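Local coordinates for protein tryptophan decarboxylase 1 (Oryza sativa subsp. japonica, PDB 6KHO) that decarboxylates L-tryptophan to tryptamine, and 5-hydroxy-L-tryptophan to serotonin, with pyridoxal 5'-phosphate as cofactor, working as a homodimer, at residues Gly201-Thr213 / Ala224-Thr236. Sequence-based numbering, arbitrary orientation.
Sequences GLHRLAVYAADQT and AGFDPANIRSIPT
Val207 pairs with Ile231 and Tyr208 with Arg232 on strands 205-210 and 231-234, the two parallel strands of a beta-alpha-beta crossover through helix 215-223, at one edge of the mainly parallel seven-stranded sheet of the fold-type I PLP enzymes, to which group II decarboxylases belong. The strand axes approach to 4.6 Å, and the ladder runs through Val207 N to Asn230 O, Arg232 N to Val207 O, Ala209 N to Arg232 O, Ile234 N to Ala209 O and Asp211 N to Ile234 O.

On the face turned to helix 215-223, the two gamma branches of Val207 divide the work. With CG1 anti to the carbonyl carbon (chi1 -55°), that methyl lies over one face of the Phe226 ring, 3.7 Å from its centroid and displaced toward the rim, a CH-pi contact; CG2 runs beside Ile231 CG1 at 3.9 Å. Leu205 CB adds a contact to the same ring, 3.7 Å from Phe226 CE2.

On the reverse face, the Tyr208 ring and the Arg232 chain lie side by side, with CE2 of Tyr208 3.6 Å from CG of Arg232 and the guanidinium plane turned 83° from the ring. Their polar ends converge on Asp256 of helix 246-258, which accepts from Tyr208 OH and forms a salt bridge with Arg232 NE.

Beyond the strands, the Asp211 carboxylate reaches across to Thr236. Thr236 OG1 donates to the syn lone pair of Asp211 OD1 at 3.0 Å, whereas Gln212 NE2 meets that same oxygen from 63° above the carboxylate plane; Thr236 N donates to Asp211 OD2 at 3.2 Å. Replacing Asp211 with an alanine would probably leave Thr236 N, Thr236 OG1 and the Gln212 amide without this acceptor, the amide less firmly fixed in rotation. One water donates to both Asp211 OD2 and Thr236 O.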
loop_
_atom_site.group_PDB
_atom_site.type_symbol
_atom_site.label_atom_id
_atom_site.label_comp_id
_atom_site.label_asym_id
_atom_site.label_seq_id
_atom_site.Cartn_x
_atom_site.Cartn_y
_atom_site.Cartn_z
ATOM N N GLY A 201 25.446 -2.730 17.332
ATOM C CA GLY A 201 25.478 -4.162 17.142
ATOM C C GLY A 201 24.774 -4.682 15.911
ATOM O O GLY A 201 24.768 -5.898 15.698
ATOM N N LEU A 202 24.188 -3.808 15.084
ATOM C CA LEU A 202 23.429 -4.275 13.922
ATOM C C LEU A 202 24.311 -5.033 12.934
ATOM O O LEU A 202 23.847 -5.987 12.292
ATOM C CB LEU A 202 22.732 -3.092 13.234
ATOM C CG LEU A 202 21.706 -3.330 12.114
ATOM C CD1 LEU A 202 20.922 -4.621 12.294
ATOM C CD2 LEU A 202 20.719 -2.151 11.990
ATOM N N HIS A 203 25.586 -4.659 12.818
ATOM C CA HIS A 203 26.442 -5.338 11.847
ATOM C C HIS A 203 26.797 -6.766 12.259
ATOM O O HIS A 203 27.459 -7.470 11.492
ATOM C CB HIS A 203 27.718 -4.529 11.615
ATOM C CG HIS A 203 28.727 -4.677 12.708
ATOM N ND1 HIS A 203 28.557 -4.116 13.956
ATOM C CD2 HIS A 203 29.910 -5.332 12.747
ATOM C CE1 HIS A 203 29.592 -4.420 14.718
ATOM N NE2 HIS A 203 30.427 -5.159 14.010
ATOM N N ARG A 204 26.358 -7.224 13.429
ATOM C CA ARG A 204 26.588 -8.598 13.838
ATOM C C ARG A 204 25.383 -9.510 13.638
ATOM O O ARG A 204 25.507 -10.719 13.855
ATOM C CB ARG A 204 27.026 -8.642 15.306
ATOM C CG ARG A 204 28.430 -8.086 15.539
ATOM C CD ARG A 204 28.995 -8.515 16.894
ATOM N NE ARG A 204 28.048 -8.307 17.992
ATOM C CZ ARG A 204 27.468 -9.283 18.693
ATOM N NH1 ARG A 204 27.734 -10.557 18.423
ATOM N NH2 ARG A 204 26.620 -8.990 19.676
ATOM N N LEU A 205 24.226 -8.976 13.229
ATOM C CA LEU A 205 23.046 -9.802 12.997
ATOM C C LEU A 205 23.114 -10.469 11.628
ATOM O O LEU A 205 23.519 -9.854 10.640
ATOM C CB LEU A 205 21.763 -8.958 13.093
ATOM C CG LEU A 205 21.548 -8.108 14.354
ATOM C CD1 LEU A 205 20.103 -7.589 14.419
ATOM C CD2 LEU A 205 21.872 -8.897 15.623
ATOM N N ALA A 206 22.678 -11.718 11.564
ATOM C CA ALA A 206 22.658 -12.450 10.308
ATOM C C ALA A 206 21.259 -12.975 10.022
ATOM O O ALA A 206 20.508 -13.307 10.944
ATOM C CB ALA A 206 23.647 -13.624 10.326
ATOM N N VAL A 207 20.925 -13.067 8.726
ATOM C CA VAL A 207 19.637 -13.572 8.264
ATOM C C VAL A 207 19.868 -14.567 7.131
ATOM O O VAL A 207 20.896 -14.536 6.446
ATOM C CB VAL A 207 18.682 -12.440 7.806
ATOM C CG1 VAL A 207 18.513 -11.412 8.903
ATOM C CG2 VAL A 207 19.189 -11.770 6.538
ATOM N N TYR A 208 18.884 -15.454 6.939
ATOM C CA TYR A 208 19.034 -16.652 6.118
ATOM C C TYR A 208 17.805 -16.904 5.255
ATOM O O TYR A 208 16.668 -16.819 5.729
ATOM C CB TYR A 208 19.274 -17.900 6.988
ATOM C CG TYR A 208 20.372 -17.683 7.991
ATOM C CD1 TYR A 208 20.118 -17.015 9.184
ATOM C CD2 TYR A 208 21.675 -18.121 7.742
ATOM C CE1 TYR A 208 21.116 -16.777 10.097
ATOM C CE2 TYR A 208 22.690 -17.891 8.663
ATOM C CZ TYR A 208 22.397 -17.219 9.838
ATOM O OH TYR A 208 23.371 -16.975 10.775
ATOM N N ALA A 209 18.043 -17.261 3.994
ATOM C CA ALA A 209 16.985 -17.762 3.135
ATOM C C ALA A 209 17.614 -18.580 2.016
ATOM O O ALA A 209 18.781 -18.387 1.673
ATOM C CB ALA A 209 16.151 -16.608 2.565
ATOM N N ALA A 210 16.832 -19.500 1.462
ATOM C CA ALA A 210 17.266 -20.240 0.287
ATOM C C ALA A 210 17.473 -19.307 -0.903
ATOM O O ALA A 210 16.867 -18.232 -1.004
ATOM C CB ALA A 210 16.239 -21.317 -0.068
ATOM N N ASP A 211 18.334 -19.731 -1.832
ATOM C CA ASP A 211 18.542 -18.911 -3.015
ATOM C C ASP A 211 17.329 -18.893 -3.943
ATOM O O ASP A 211 17.346 -18.148 -4.923
ATOM C CB ASP A 211 19.790 -19.365 -3.785
ATOM C CG ASP A 211 19.700 -20.793 -4.290
ATOM O OD1 ASP A 211 18.622 -21.415 -4.197
ATOM O OD2 ASP A 211 20.735 -21.307 -4.780
ATOM N N GLN A 212 16.294 -19.694 -3.680
ATOM C CA GLN A 212 15.048 -19.593 -4.439
ATOM C C GLN A 212 14.092 -18.551 -3.862
ATOM O O GLN A 212 13.045 -18.283 -4.463
ATOM C CB GLN A 212 14.343 -20.955 -4.486
ATOM C CG GLN A 212 15.147 -22.061 -5.174
ATOM C CD GLN A 212 15.632 -21.636 -6.540
ATOM O OE1 GLN A 212 14.832 -21.403 -7.453
ATOM N NE2 GLN A 212 16.947 -21.513 -6.691
ATOM N N THR A 213 14.420 -17.967 -2.715
ATOM C CA THR A 213 13.542 -16.985 -2.097
ATOM C C THR A 213 13.425 -15.755 -2.986
ATOM O O THR A 213 14.393 -15.341 -3.630
ATOM C CB THR A 213 14.071 -16.611 -0.709
ATOM O OG1 THR A 213 14.105 -17.787 0.108
ATOM C CG2 THR A 213 13.178 -15.566 -0.032
ATOM N N ALA A 224 15.676 -2.792 6.288
ATOM C CA ALA A 224 15.709 -2.834 7.746
ATOM C C ALA A 224 17.110 -2.641 8.322
ATOM O O ALA A 224 17.255 -2.584 9.551
ATOM C CB ALA A 224 15.125 -4.161 8.239
ATOM N N GLY A 225 18.138 -2.534 7.485
ATOM C CA GLY A 225 19.466 -2.184 7.955
ATOM C C GLY A 225 20.404 -3.338 8.228
ATOM O O GLY A 225 21.454 -3.121 8.851
ATOM N N PHE A 226 20.072 -4.550 7.794
ATOM C CA PHE A 226 20.997 -5.661 7.954
ATOM C C PHE A 226 22.187 -5.482 7.019
ATOM O O PHE A 226 22.043 -4.985 5.899
ATOM C CB PHE A 226 20.309 -6.987 7.653
ATOM C CG PHE A 226 19.337 -7.425 8.717
ATOM C CD1 PHE A 226 18.004 -7.043 8.654
ATOM C CD2 PHE A 226 19.763 -8.194 9.783
ATOM C CE1 PHE A 226 17.103 -7.447 9.624
ATOM C CE2 PHE A 226 18.876 -8.595 10.765
ATOM C CZ PHE A 226 17.542 -8.229 10.685
ATOM N N ASP A 227 23.359 -5.907 7.474
ATOM C CA ASP A 227 24.558 -5.783 6.654
ATOM C C ASP A 227 24.486 -6.742 5.469
ATOM O O ASP A 227 24.223 -7.934 5.662
ATOM C CB ASP A 227 25.805 -6.075 7.477
ATOM C CG ASP A 227 27.056 -5.527 6.829
ATOM O OD1 ASP A 227 27.475 -6.065 5.777
ATOM O OD2 ASP A 227 27.588 -4.536 7.356
ATOM N N PRO A 228 24.720 -6.272 4.240
ATOM C CA PRO A 228 24.677 -7.190 3.084
ATOM C C PRO A 228 25.639 -8.363 3.190
ATOM O O PRO A 228 25.355 -9.432 2.634
ATOM C CB PRO A 228 25.030 -6.277 1.899
ATOM C CG PRO A 228 24.622 -4.902 2.352
ATOM C CD PRO A 228 24.926 -4.872 3.832
ATOM N N ALA A 229 26.761 -8.206 3.895
ATOM C CA ALA A 229 27.684 -9.320 4.099
ATOM C C ALA A 229 27.098 -10.415 4.983
ATOM O O ALA A 229 27.609 -11.537 4.979
ATOM C CB ALA A 229 28.989 -8.817 4.707
ATOM N N ASN A 230 26.041 -10.119 5.736
ATOM C CA ASN A 230 25.444 -11.072 6.660
ATOM C C ASN A 230 24.087 -11.587 6.187
ATOM O O ASN A 230 23.411 -12.299 6.936
ATOM C CB ASN A 230 25.321 -10.432 8.045
ATOM C CG ASN A 230 26.668 -10.048 8.621
ATOM O OD1 ASN A 230 27.688 -10.631 8.266
ATOM N ND2 ASN A 230 26.679 -9.066 9.515
ATOM N N ILE A 231 23.675 -11.250 4.965
ATOM C CA ILE A 231 22.439 -11.764 4.385
ATOM C C ILE A 231 22.798 -13.025 3.603
ATOM O O ILE A 231 23.332 -12.951 2.496
ATOM C CB ILE A 231 21.758 -10.717 3.502
ATOM C CG1 ILE A 231 21.436 -9.474 4.323
ATOM C CG2 ILE A 231 20.503 -11.280 2.893
ATOM C CD1 ILE A 231 21.042 -8.266 3.492
ATOM N N ARG A 232 22.486 -14.190 4.176
ATOM C CA ARG A 232 22.914 -15.479 3.636
ATOM C C ARG A 232 21.882 -16.026 2.659
ATOM O O ARG A 232 20.746 -16.320 3.050
ATOM C CB ARG A 232 23.126 -16.493 4.759
ATOM C CG ARG A 232 24.041 -16.021 5.859
ATOM C CD ARG A 232 25.471 -16.403 5.582
ATOM N NE ARG A 232 26.349 -15.886 6.625
ATOM C CZ ARG A 232 27.049 -14.762 6.515
ATOM N NH1 ARG A 232 26.976 -14.037 5.401
ATOM N NH2 ARG A 232 27.831 -14.367 7.514
ATOM N N SER A 233 22.291 -16.202 1.403
ATOM C CA SER A 233 21.481 -16.868 0.388
ATOM C C SER A 233 21.989 -18.300 0.253
ATOM O O SER A 233 23.031 -18.544 -0.358
ATOM C CB SER A 233 21.548 -16.117 -0.938
ATOM O OG SER A 233 20.866 -16.832 -1.951
ATOM N N ILE A 234 21.251 -19.244 0.820
ATOM C CA ILE A 234 21.731 -20.624 0.927
ATOM C C ILE A 234 21.500 -21.340 -0.402
ATOM O O ILE A 234 20.360 -21.349 -0.903
ATOM C CB ILE A 234 21.033 -21.344 2.074
ATOM C CG1 ILE A 234 21.386 -20.649 3.391
ATOM C CG2 ILE A 234 21.434 -22.815 2.116
ATOM C CD1 ILE A 234 20.872 -21.359 4.596
ATOM N N PRO A 235 22.538 -21.951 -0.988
ATOM C CA PRO A 235 22.358 -22.677 -2.253
ATOM C C PRO A 235 21.421 -23.867 -2.111
ATOM O O PRO A 235 21.396 -24.549 -1.084
ATOM C CB PRO A 235 23.782 -23.136 -2.606
ATOM C CG PRO A 235 24.692 -22.233 -1.817
ATOM C CD PRO A 235 23.949 -21.916 -0.558
ATOM N N THR A 236 20.652 -24.118 -3.168
ATOM C CA THR A 236 19.792 -25.287 -3.276
ATOM C C THR A 236 20.116 -26.018 -4.572
ATOM O O THR A 236 20.696 -25.451 -5.502
ATOM C CB THR A 236 18.301 -24.907 -3.261
ATOM O OG1 THR A 236 17.956 -24.293 -4.511
ATOM C CG2 THR A 236 17.997 -23.934 -2.125
HETATM O O HOH W 1 23.623 -7.174 9.866
HETATM O O HOH W 2 20.067 -23.098 -7.259
#